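Local atomic coordinates of peptidoglycan glycosyltransferase (Atopobium parvulum, PDB entry 4OVD), a protein that belongs to the penicillin-binding protein family and joins a dimerisation domain to a penicillin-binding transpeptidase domain in one chain. Residues L164-A169 against G173-E178; K230-L235 against Y266-F271; V299-I304 against N407-Q412; H380-G383 against G388-T391; A424-A429 against T433-H438. All blocks are in the same frame, centred on the assembly; numbering follows the deposited sequence.

Contact 1. Residues L164-A169 against G173-E178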
# COMPACT_ATOMS: atom_id res chain seq x y z
N LEU A 164 -6.04 6.49 -13.68
CA LEU A 164 -5.92 7.49 -14.73
C LEU A 164 -6.54 8.84 -14.38
O LEU A 164 -5.96 9.88 -14.65
CB LEU A 164 -6.55 7.00 -16.04
CG LEU A 164 -5.88 5.76 -16.60
CD1 LEU A 164 -6.74 5.10 -17.70
CD2 LEU A 164 -4.53 6.18 -17.13
N GLY A 165 -7.72 8.82 -13.79
CA GLY A 165 -8.46 10.04 -13.46
C GLY A 165 -9.27 10.46 -14.66
O GLY A 165 -9.20 9.84 -15.71
N PHE A 166 -10.05 11.52 -14.54
CA PHE A 166 -10.82 11.99 -15.70
C PHE A 166 -10.44 13.38 -15.97
O PHE A 166 -9.80 14.05 -15.13
CB PHE A 166 -12.34 11.78 -15.54
CG PHE A 166 -13.01 12.77 -14.63
CD1 PHE A 166 -12.92 12.65 -13.27
CD2 PHE A 166 -13.77 13.81 -15.17
CE1 PHE A 166 -13.54 13.59 -12.44
CE2 PHE A 166 -14.40 14.73 -14.35
CZ PHE A 166 -14.28 14.61 -12.99
N VAL A 167 -10.77 13.81 -17.17
CA VAL A 167 -10.50 15.15 -17.65
C VAL A 167 -11.88 15.77 -17.80
O VAL A 167 -12.80 15.14 -18.34
CB VAL A 167 -9.72 15.06 -19.00
CG1 VAL A 167 -9.53 16.42 -19.66
CG2 VAL A 167 -8.35 14.42 -18.77
N ASN A 168 -12.08 16.98 -17.28
CA ASN A 168 -13.38 17.62 -17.46
C ASN A 168 -13.52 18.33 -18.81
O ASN A 168 -12.60 18.33 -19.62
CB ASN A 168 -13.65 18.59 -16.33
CG ASN A 168 -12.69 19.75 -16.31
OD1 ASN A 168 -12.12 20.15 -17.32
ND2 ASN A 168 -12.55 20.32 -15.15
N ALA A 169 -14.70 18.94 -19.02
CA ALA A 169 -15.08 19.70 -20.23
C ALA A 169 -14.11 20.82 -20.60
O ALA A 169 -13.96 21.13 -21.76
CB ALA A 169 -16.49 20.26 -20.08
N GLY A 173 -7.35 18.16 -16.04
CA GLY A 173 -7.33 16.89 -15.36
C GLY A 173 -8.04 17.13 -14.06
O GLY A 173 -7.69 18.05 -13.31
N ALA A 174 -8.99 16.27 -13.74
CA ALA A 174 -9.81 16.46 -12.55
C ALA A 174 -9.58 15.47 -11.42
O ALA A 174 -10.00 15.74 -10.31
CB ALA A 174 -11.28 16.47 -12.93
N SER A 175 -8.94 14.34 -11.68
CA SER A 175 -8.64 13.39 -10.59
C SER A 175 -7.52 12.48 -11.07
O SER A 175 -7.11 12.58 -12.21
CB SER A 175 -9.84 12.51 -10.24
OG SER A 175 -10.16 11.65 -11.33
N GLY A 176 -6.98 11.66 -10.20
CA GLY A 176 -5.95 10.72 -10.60
C GLY A 176 -4.71 11.35 -11.19
O GLY A 176 -4.29 12.44 -10.80
N LEU A 177 -4.11 10.64 -12.12
CA LEU A 177 -2.85 11.07 -12.79
C LEU A 177 -3.08 12.23 -13.78
O LEU A 177 -2.21 13.13 -13.93
CB LEU A 177 -2.17 9.88 -13.44
CG LEU A 177 -1.62 8.80 -12.52
CD1 LEU A 177 -0.94 7.74 -13.36
CD2 LEU A 177 -0.60 9.39 -11.58
N GLU A 178 -4.28 12.28 -14.34
CA GLU A 178 -4.65 13.40 -15.22
C GLU A 178 -4.48 14.71 -14.47
O GLU A 178 -4.01 15.70 -15.03
CB GLU A 178 -6.06 13.21 -15.72
CG GLU A 178 -6.22 12.09 -16.70
CD GLU A 178 -5.80 12.39 -18.15
OE1 GLU A 178 -5.04 13.34 -18.41
OE2 GLU A 178 -6.26 11.65 -19.06
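V167 and G173 form a single beta bridge, 4.3 Å from CA to CA, where the loop joining helix 161-164 to helix 176-180 turns back on itself. Next to the bridge, A174 N gives a hydrogen bond to F166 O at 2.7 Å. The same two residues meet again through their side chains. A174 CB lies over one face of the F166 ring, offset toward the rim, and makes a CH-pi contact. Its closest ring atom is F166 CZ, at 3.5 Å from A174 CB. The F166 CB points away from the other segment, but chi1 of 76° places CG between the backbone N and the carbonyl carbon and swings the ring over A174. S175 OG accepts a hydrogen bond from F166 N at 3.2 Å. This loop lies in the dimerisation domain. G165 leaves helix 161-164 with positive phi, and its lack of a side chain lets the backbones close up: G165 CA meets S175 O at 3.1 Å in a CA-H...O contact. In helix 176-180, E178 N gives a hydrogen bond to L164 O at 2.9 Å. The E178 chain bends at chi2 (-79°) and crosses V167 at about a right angle. V167 CG2 rests on the buried carboxylate, 3.3 Å from E178 CD and about equally far from both oxygens. OE1 pairs with R59 and OE2 with R152, which would favour the charged form. L164 packs on I62 and L70, and E178 on I62 and A71, so strands 62-63 and 69-74 back the loop.

Contact 2. Residues K230-L235 against Y266-F271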
# COMPACT_ATOMS: atom_id res chain seq x y z
N LYS A 230 -7.58 -7.57 -13.77
CA LYS A 230 -7.70 -8.66 -12.81
C LYS A 230 -7.77 -8.10 -11.40
O LYS A 230 -8.55 -8.59 -10.60
CB LYS A 230 -6.49 -9.57 -12.88
CG LYS A 230 -6.34 -10.33 -14.18
CD LYS A 230 -5.07 -11.18 -14.14
CE LYS A 230 -4.85 -11.89 -15.45
NZ LYS A 230 -6.03 -12.76 -15.66
N ALA A 231 -6.92 -7.13 -11.07
CA ALA A 231 -6.96 -6.55 -9.74
C ALA A 231 -8.36 -6.04 -9.43
O ALA A 231 -8.91 -6.29 -8.35
CB ALA A 231 -5.96 -5.42 -9.61
N GLU A 232 -8.96 -5.37 -10.41
CA GLU A 232 -10.29 -4.81 -10.20
C GLU A 232 -11.35 -5.85 -10.05
O GLU A 232 -12.22 -5.75 -9.19
CB GLU A 232 -10.62 -3.85 -11.34
CG GLU A 232 -9.68 -2.65 -11.33
CD GLU A 232 -10.01 -1.58 -12.36
OE1 GLU A 232 -10.99 -1.80 -13.12
OE2 GLU A 232 -9.29 -0.53 -12.39
N GLU A 233 -11.31 -6.87 -10.88
CA GLU A 233 -12.33 -7.87 -10.80
C GLU A 233 -12.19 -8.73 -9.57
O GLU A 233 -13.20 -9.06 -8.91
CB GLU A 233 -12.43 -8.65 -12.12
CG GLU A 233 -11.24 -9.53 -12.49
CD GLU A 233 -11.24 -9.93 -13.98
OE1 GLU A 233 -11.87 -9.23 -14.80
OE2 GLU A 233 -10.57 -10.92 -14.35
N GLN A 234 -10.95 -9.06 -9.21
CA GLN A 234 -10.71 -9.84 -8.00
C GLN A 234 -11.06 -9.07 -6.73
O GLN A 234 -11.68 -9.61 -5.82
CB GLN A 234 -9.30 -10.43 -8.00
CG GLN A 234 -9.21 -11.51 -9.08
CD GLN A 234 -7.89 -12.19 -9.19
OE1 GLN A 234 -7.33 -12.61 -8.19
NE2 GLN A 234 -7.39 -12.35 -10.43
N LEU A 235 -10.72 -7.79 -6.68
CA LEU A 235 -11.10 -7.01 -5.51
C LEU A 235 -12.64 -6.94 -5.47
O LEU A 235 -13.25 -7.15 -4.43
CB LEU A 235 -10.45 -5.63 -5.57
CG LEU A 235 -10.96 -4.67 -4.50
CD1 LEU A 235 -10.75 -5.22 -3.11
CD2 LEU A 235 -10.31 -3.32 -4.63
N TYR A 266 -12.16 -0.14 -3.86
CA TYR A 266 -13.55 -0.38 -4.08
C TYR A 266 -14.22 0.55 -3.10
O TYR A 266 -13.84 0.55 -1.92
CB TYR A 266 -13.94 -1.84 -3.79
CG TYR A 266 -15.38 -2.15 -4.07
CD1 TYR A 266 -16.37 -1.79 -3.18
CD2 TYR A 266 -15.77 -2.82 -5.23
CE1 TYR A 266 -17.71 -2.04 -3.45
CE2 TYR A 266 -17.11 -3.07 -5.50
CZ TYR A 266 -18.07 -2.67 -4.61
OH TYR A 266 -19.39 -2.93 -4.83
N PRO A 267 -15.27 1.28 -3.55
CA PRO A 267 -15.88 1.27 -4.89
C PRO A 267 -15.06 1.84 -6.00
O PRO A 267 -14.27 2.80 -5.80
CB PRO A 267 -17.19 2.11 -4.73
CG PRO A 267 -17.20 2.64 -3.35
CD PRO A 267 -16.14 1.92 -2.54
N LEU A 268 -15.30 1.31 -7.20
CA LEU A 268 -14.62 1.71 -8.40
C LEU A 268 -15.56 2.60 -9.15
O LEU A 268 -16.77 2.52 -8.95
CB LEU A 268 -14.32 0.50 -9.27
CG LEU A 268 -13.19 -0.43 -8.86
CD1 LEU A 268 -13.30 -1.80 -9.53
CD2 LEU A 268 -11.89 0.25 -9.22
N PRO A 269 -15.03 3.49 -9.97
CA PRO A 269 -15.97 4.34 -10.72
C PRO A 269 -16.27 3.87 -12.16
O PRO A 269 -15.50 3.09 -12.72
CB PRO A 269 -15.19 5.62 -10.86
CG PRO A 269 -13.80 5.15 -11.03
CD PRO A 269 -13.65 3.90 -10.19
N ASP A 270 -17.30 4.45 -12.78
CA ASP A 270 -17.62 4.16 -14.19
C ASP A 270 -18.26 5.36 -14.88
O ASP A 270 -18.97 6.15 -14.24
CB ASP A 270 -18.57 2.98 -14.32
CG ASP A 270 -19.98 3.31 -13.89
OD1 ASP A 270 -20.11 4.10 -12.93
OD2 ASP A 270 -20.94 2.78 -14.51
N PHE A 271 -18.05 5.44 -16.20
CA PHE A 271 -18.60 6.53 -17.02
C PHE A 271 -18.01 7.83 -16.50
O PHE A 271 -17.12 7.81 -15.64
CB PHE A 271 -20.13 6.55 -16.95
CG PHE A 271 -20.79 5.36 -17.59
CD1 PHE A 271 -20.46 4.07 -17.21
CD2 PHE A 271 -21.81 5.54 -18.50
CE1 PHE A 271 -21.09 2.97 -17.78
CE2 PHE A 271 -22.46 4.45 -19.06
CZ PHE A 271 -22.09 3.16 -18.71
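Y266 opens the second segment against L235. Its backbone N lies 3.8 Å from L235 CD2, and its CB lies 4.0 Å from the same methyl. L235 CG also approaches Y266 CB, at 4.2 Å. L235 turns this branch to the end of the strand. Y266 CB points toward the helix but the ring leads away, because its own chi1 of -177° turns CG beside the carbonyl carbon. The Y266 side chain also touches T236 and V239. P267 follows through a cis peptide bond. Its CB sits over one face of the Y266 ring, offset toward the rim. L268 then turns back to the helix and splits its two methyls along E232. CD1 of L268 is 3.8 Å from E232 CB and 4.1 Å from E232 CG. CD2 of L268 reaches the far end, 4.1 Å from E232 CD. The E232 chain runs extended (chi2 -176°), so its aliphatic part lies against L268. Its OE2 accepts from G160 N and Q228 NE2 and is thus held at the far end. The contact is apolar and modest in size. Helix 225-242 supplies one side of it. The other side is the exit from strand 260-266, an outermost strand of the five-stranded antiparallel sheet, where Y266 pairs with G248. Helix 542-556 packs against the same helix through A231 and Q234, which both touch F549, while L268 also touches Q162 of helix 161-164.

Contact 3. Residues V299-I304 against N407-Q412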
# COMPACT_ATOMS: atom_id res chain seq x y z
N VAL A 299 5.72 -6.24 11.56
CA VAL A 299 6.96 -6.40 10.79
C VAL A 299 7.88 -5.19 11.03
O VAL A 299 9.11 -5.30 11.05
CB VAL A 299 6.56 -6.55 9.33
CG1 VAL A 299 7.76 -6.33 8.43
CG2 VAL A 299 5.95 -7.94 9.14
N ILE A 300 7.26 -4.02 11.23
CA ILE A 300 8.00 -2.79 11.55
C ILE A 300 8.57 -2.89 12.95
O ILE A 300 9.73 -2.65 13.19
CB ILE A 300 7.05 -1.57 11.35
CG1 ILE A 300 6.80 -1.49 9.84
CG2 ILE A 300 7.69 -0.29 11.75
CD1 ILE A 300 5.58 -0.76 9.43
N THR A 301 7.75 -3.25 13.91
CA THR A 301 8.20 -3.40 15.27
C THR A 301 9.35 -4.39 15.38
O THR A 301 10.34 -4.15 16.10
CB THR A 301 7.06 -3.87 16.13
OG1 THR A 301 5.98 -2.92 15.97
CG2 THR A 301 7.54 -4.12 17.59
N THR A 302 9.24 -5.55 14.71
CA THR A 302 10.33 -6.53 14.86
C THR A 302 11.56 -6.07 14.11
O THR A 302 12.69 -6.33 14.56
CB THR A 302 9.88 -7.93 14.41
OG1 THR A 302 9.24 -7.80 13.14
CG2 THR A 302 8.79 -8.45 15.29
N SER A 303 11.37 -5.45 12.95
CA SER A 303 12.52 -4.90 12.25
C SER A 303 13.33 -3.91 13.10
O SER A 303 14.56 -3.93 13.11
CB SER A 303 12.07 -4.18 11.00
OG SER A 303 11.56 -5.16 10.15
N ILE A 304 12.65 -3.02 13.79
CA ILE A 304 13.31 -2.05 14.63
C ILE A 304 14.16 -2.68 15.74
O ILE A 304 15.29 -2.25 15.95
CB ILE A 304 12.27 -1.09 15.23
CG1 ILE A 304 11.68 -0.23 14.14
CG2 ILE A 304 12.91 -0.17 16.25
CD1 ILE A 304 10.43 0.52 14.64
N ASN A 407 1.11 -0.06 22.61
CA ASN A 407 0.01 -0.21 21.66
C ASN A 407 0.46 -0.10 20.21
O ASN A 407 0.04 -0.84 19.31
CB ASN A 407 -1.10 0.81 21.94
CG ASN A 407 -1.82 0.57 23.24
OD1 ASN A 407 -1.94 -0.54 23.72
ND2 ASN A 407 -2.32 1.64 23.84
N MSE A 408 1.27 0.89 19.93
CA MSE A 408 1.79 1.04 18.57
C MSE A 408 2.58 -0.17 18.12
O MSE A 408 2.63 -0.49 16.92
CB MSE A 408 2.74 2.22 18.46
CG MSE A 408 1.87 3.48 18.46
SE MSE A 408 3.08 5.07 18.36
CE MSE A 408 3.35 4.77 16.51
N ALA A 409 3.16 -0.90 19.07
CA ALA A 409 3.97 -2.10 18.74
C ALA A 409 3.15 -3.10 17.99
O ALA A 409 3.73 -3.88 17.23
CB ALA A 409 4.52 -2.73 20.01
N PHE A 410 1.83 -3.19 18.30
CA PHE A 410 0.97 -4.11 17.58
C PHE A 410 0.02 -3.40 16.66
O PHE A 410 -1.02 -3.93 16.25
CB PHE A 410 0.26 -5.13 18.49
CG PHE A 410 -0.56 -4.55 19.60
CD1 PHE A 410 -0.01 -4.26 20.80
CD2 PHE A 410 -1.93 -4.46 19.48
CE1 PHE A 410 -0.75 -3.81 21.85
CE2 PHE A 410 -2.71 -4.03 20.53
CZ PHE A 410 -2.10 -3.68 21.73
N GLY A 411 0.44 -2.21 16.26
CA GLY A 411 -0.32 -1.44 15.30
C GLY A 411 -1.59 -0.71 15.76
O GLY A 411 -2.46 -0.43 14.91
N GLN A 412 -1.69 -0.40 17.06
CA GLN A 412 -2.81 0.36 17.60
C GLN A 412 -2.32 1.69 18.08
O GLN A 412 -1.14 1.85 18.38
CB GLN A 412 -3.56 -0.40 18.68
CG GLN A 412 -4.15 -1.68 18.03
CD GLN A 412 -5.19 -2.41 18.90
OE1 GLN A 412 -5.61 -1.91 19.93
NE2 GLN A 412 -5.54 -3.63 18.50
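T301 meets A409 through every atom of its side chain beyond CA. CB comes first, 3.5 Å from A409 O. OG1 then gives A409 O a hydrogen bond of 2.8 Å. The donor arrives well to one side of the carbonyl, with a C=O...donor angle of 116° and a tilt of 29° from the carbonyl plane. The methyl takes the remaining place: T301 CG2 is 3.8 Å from A409 O and 4.1 Å from A409 CB. The first torsion explains this split. OG1 stands anti to the carbonyl carbon (chi1 -56°), which leaves CG2 anti to the backbone N, and both tips face the A409 peptide. That peptide lies where helix 404-408 ends. M408 to G411 make a type I turn, and G411, with positive phi, is the C-prime residue of a Schellman motif: Q412 N bonds to N407 O and G411 N to M408 O. F410 N also bonds to N407 O, from the opposite face of its plane. The T301 hydroxyl therefore satisfies a buried carbonyl in the helix-ending turn. Helix 298-307 starts at K298, the lysine of the SxxK sequence characteristic of penicillin-binding proteins. Helix 366-375 lies close by, with F369 touching both T301 and M408. Helix 353-364 reaches A409 through E360, and helix 418-429 packs on V299 and I300.

Contact 4. Residues H380-G383 against G388-T391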
# COMPACT_ATOMS: atom_id res chain seq x y z
N HIS A 380 4.64 9.92 7.54
CA HIS A 380 5.19 10.83 6.54
C HIS A 380 4.65 10.38 5.21
O HIS A 380 4.50 9.18 4.96
CB HIS A 380 6.72 10.70 6.47
CG HIS A 380 7.42 11.13 7.72
ND1 HIS A 380 7.98 12.38 7.86
CD2 HIS A 380 7.65 10.47 8.88
CE1 HIS A 380 8.54 12.47 9.06
NE2 HIS A 380 8.35 11.33 9.70
N THR A 381 4.41 11.31 4.32
CA THR A 381 3.90 10.92 3.00
C THR A 381 4.98 10.07 2.32
O THR A 381 6.15 10.19 2.56
CB THR A 381 3.54 12.18 2.17
OG1 THR A 381 4.59 13.13 2.34
CG2 THR A 381 2.29 12.81 2.69
N THR A 382 4.57 9.16 1.48
CA THR A 382 5.46 8.30 0.83
C THR A 382 6.09 8.91 -0.38
O THR A 382 7.07 8.42 -0.82
CB THR A 382 4.71 7.05 0.37
OG1 THR A 382 3.65 7.41 -0.54
CG2 THR A 382 4.13 6.36 1.57
N GLY A 383 5.51 9.94 -0.94
CA GLY A 383 6.04 10.53 -2.15
C GLY A 383 5.35 9.95 -3.37
O GLY A 383 5.73 10.25 -4.46
N GLY A 388 -4.01 13.46 -3.08
CA GLY A 388 -4.70 13.20 -1.82
C GLY A 388 -4.03 12.31 -0.83
O GLY A 388 -4.68 11.76 0.03
N GLU A 389 -2.70 12.22 -0.89
CA GLU A 389 -2.00 11.30 -0.00
C GLU A 389 -2.14 11.76 1.44
O GLU A 389 -1.82 12.88 1.73
CB GLU A 389 -0.49 11.17 -0.36
CG GLU A 389 0.14 10.11 0.54
CD GLU A 389 1.57 9.68 0.24
OE1 GLU A 389 2.33 10.40 -0.47
OE2 GLU A 389 1.91 8.57 0.73
N ALA A 390 -2.64 10.91 2.34
CA ALA A 390 -2.73 11.31 3.73
C ALA A 390 -1.40 11.15 4.47
O ALA A 390 -0.66 10.24 4.22
CB ALA A 390 -3.83 10.52 4.43
N THR A 391 -1.08 12.02 5.39
CA THR A 391 0.12 11.84 6.16
C THR A 391 -0.13 10.88 7.32
O THR A 391 0.79 10.22 7.81
CB THR A 391 0.55 13.17 6.80
OG1 THR A 391 -0.42 13.53 7.81
CG2 THR A 391 0.58 14.22 5.77
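E389 reaches across to T382 and G383 with a fully stretched side chain. CG stands anti to the backbone N (chi1 -176°) and the chain stays extended beyond it, so the carboxylate arrives at two successive backbone N-H groups. T382 N bonds to E389 OE2 at 2.8 Å, meeting it from above the carboxylate plane, 39° out of it. G383 N bonds to E389 OE1 at 3.2 Å, on the syn lone pair. Two donors, one to each oxygen, fix the rotation of the group. T382 holds OG1 between its backbone N and carbonyl carbon (chi1 60°), which points the hydroxyl at the carboxylate. The modelled distance from T382 OG1 to E389 OE2, 2.4 Å, is doubtfully short. The same hydroxyl bonds to I384 N, as in an ST turn. T381 crosses the E389 chain at a slant, its CB 3.4 Å from E389 OE1. Its methyl CG2 touches T391 CG2 at 3.8 Å. The contact closes a short surface loop between helix 366-375 and helix 404-408. Helix 418-429 lies beneath it: I419 touches T382 and E389, and Q420 bonds to T391 O.

Contact 5. Residues A424-A429 against T433-H438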
# COMPACT_ATOMS: atom_id res chain seq x y z
N ALA A 424 6.90 0.68 3.88
CA ALA A 424 7.80 0.13 4.89
C ALA A 424 8.23 -1.28 4.53
O ALA A 424 9.43 -1.59 4.62
CB ALA A 424 7.14 0.15 6.25
N TYR A 425 7.27 -2.13 4.07
CA TYR A 425 7.60 -3.50 3.72
C TYR A 425 8.65 -3.56 2.61
O TYR A 425 9.46 -4.52 2.57
CB TYR A 425 6.34 -4.25 3.30
CG TYR A 425 5.56 -4.84 4.46
CD1 TYR A 425 5.19 -4.10 5.55
CD2 TYR A 425 5.20 -6.16 4.44
CE1 TYR A 425 4.40 -4.66 6.60
CE2 TYR A 425 4.47 -6.74 5.46
CZ TYR A 425 4.06 -6.01 6.54
OH TYR A 425 3.39 -6.67 7.56
N THR A 426 8.69 -2.56 1.73
CA THR A 426 9.68 -2.58 0.68
C THR A 426 11.09 -2.69 1.28
O THR A 426 11.88 -3.37 0.69
CB THR A 426 9.62 -1.46 -0.39
OG1 THR A 426 9.93 -0.17 0.18
CG2 THR A 426 8.28 -1.46 -1.05
N ALA A 427 11.39 -2.05 2.40
CA ALA A 427 12.69 -2.15 3.01
C ALA A 427 13.04 -3.60 3.35
O ALA A 427 14.17 -4.04 3.14
CB ALA A 427 12.81 -1.27 4.23
N VAL A 428 12.06 -4.35 3.83
CA VAL A 428 12.32 -5.76 4.15
C VAL A 428 12.53 -6.54 2.86
O VAL A 428 13.38 -7.46 2.76
CB VAL A 428 11.19 -6.35 5.00
CG1 VAL A 428 11.31 -7.85 5.13
CG2 VAL A 428 11.19 -5.71 6.36
N ALA A 429 11.79 -6.17 1.83
CA ALA A 429 11.91 -6.90 0.56
C ALA A 429 13.04 -6.40 -0.33
O ALA A 429 13.28 -7.00 -1.35
CB ALA A 429 10.61 -6.81 -0.22
N THR A 433 16.50 -1.30 1.79
CA THR A 433 16.28 0.02 1.20
C THR A 433 14.80 0.24 0.86
O THR A 433 14.23 -0.52 0.11
CB THR A 433 17.19 0.21 -0.01
OG1 THR A 433 18.54 0.19 0.44
CG2 THR A 433 16.96 1.56 -0.70
N MSE A 434 14.18 1.26 1.44
CA MSE A 434 12.77 1.60 1.16
C MSE A 434 12.63 2.43 -0.10
O MSE A 434 13.44 3.33 -0.36
CB MSE A 434 12.26 2.28 2.43
CG MSE A 434 10.92 2.88 2.33
SE MSE A 434 10.28 3.04 4.17
CE MSE A 434 11.21 4.74 4.38
N VAL A 435 11.70 2.08 -0.97
CA VAL A 435 11.56 2.80 -2.22
C VAL A 435 10.31 3.62 -2.20
O VAL A 435 9.55 3.52 -1.29
CB VAL A 435 11.51 1.82 -3.41
CG1 VAL A 435 12.76 0.93 -3.44
CG2 VAL A 435 10.27 0.96 -3.37
N THR A 436 10.11 4.44 -3.22
CA THR A 436 8.97 5.31 -3.30
C THR A 436 8.00 4.64 -4.24
O THR A 436 8.35 4.46 -5.38
CB THR A 436 9.33 6.63 -3.95
OG1 THR A 436 10.27 7.34 -3.13
CG2 THR A 436 8.07 7.45 -4.10
N PRO A 437 6.79 4.25 -3.77
CA PRO A 437 5.84 3.63 -4.73
C PRO A 437 5.41 4.71 -5.75
O PRO A 437 5.28 5.85 -5.40
CB PRO A 437 4.68 3.11 -3.84
CG PRO A 437 5.16 3.22 -2.44
CD PRO A 437 6.24 4.31 -2.41
N HIS A 438 5.20 4.35 -6.99
CA HIS A 438 4.90 5.34 -7.98
C HIS A 438 4.42 4.76 -9.26
O HIS A 438 4.63 3.64 -9.52
CB HIS A 438 6.10 6.21 -8.24
CG HIS A 438 7.25 5.47 -8.83
ND1 HIS A 438 8.24 4.91 -8.07
CD2 HIS A 438 7.57 5.19 -10.11
CE1 HIS A 438 9.11 4.31 -8.85
NE2 HIS A 438 8.73 4.48 -10.09
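T426 and V435 join across this contact without any ring; the H438 imidazole lies at the far end of the second segment. The T436 carbonyl carbon lies at its edge, in plane, and ND1 gives T436 O a bond of 2.7 Å close to the ring plane. The ring also stacks with W450. The hydrogen bond between the segments runs from V435 N to T426 OG1, 3.1 Å long and nearly straight (165°). With chi1 of 67°, T426 OG1 sits between the backbone N and the carbonyl carbon. It faces V435 there and also bonds to R423 O within the helix. A buried hydroxyl thus links the helix to the backbone of the chain that follows it. V435 CG2 packs beside it, 3.9 Å from both CB and CG2 of T426. M434, a selenomethionine, packs on A427, the next residue of the helix: its CB is 4.0 Å from A427 CB. Its chain bends at chi3 and brings SE to 3.9 Å from A424 CA. Helix 418-429 ends at A429 and a three-residue link leads into strand 433-434, so the contact is a helix packed against the chain that follows it. M434 pairs with K453 of strand 453-454. M253 of strand 248-253 touches T426, V435 and P437, and helices 298-307 and 458-474 pack on the other side chains of the helix.

Contacts 1, 2, 3 and 5 follow one another along the chain, and contact 4 is nested inside the loop closed by contact 3. Contact 1 lies in the dimerisation domain, and contacts 3, 4 and 5 lie in the transpeptidase domain. The centres of contacts 1 and 3 are about 37 Å apart, on opposite sides of the chain's centre. Contact 2 lies about 17 Å from contact 1, centre to centre. Contacts 3 and 5 touch where helices 298-307 and 418-429 pack together. Contact 5 also meets contact 4, with T436 against T382 and G383. Helix 418-429 thus has contact 3 packed on it and the surface loop of contact 4 lying over it.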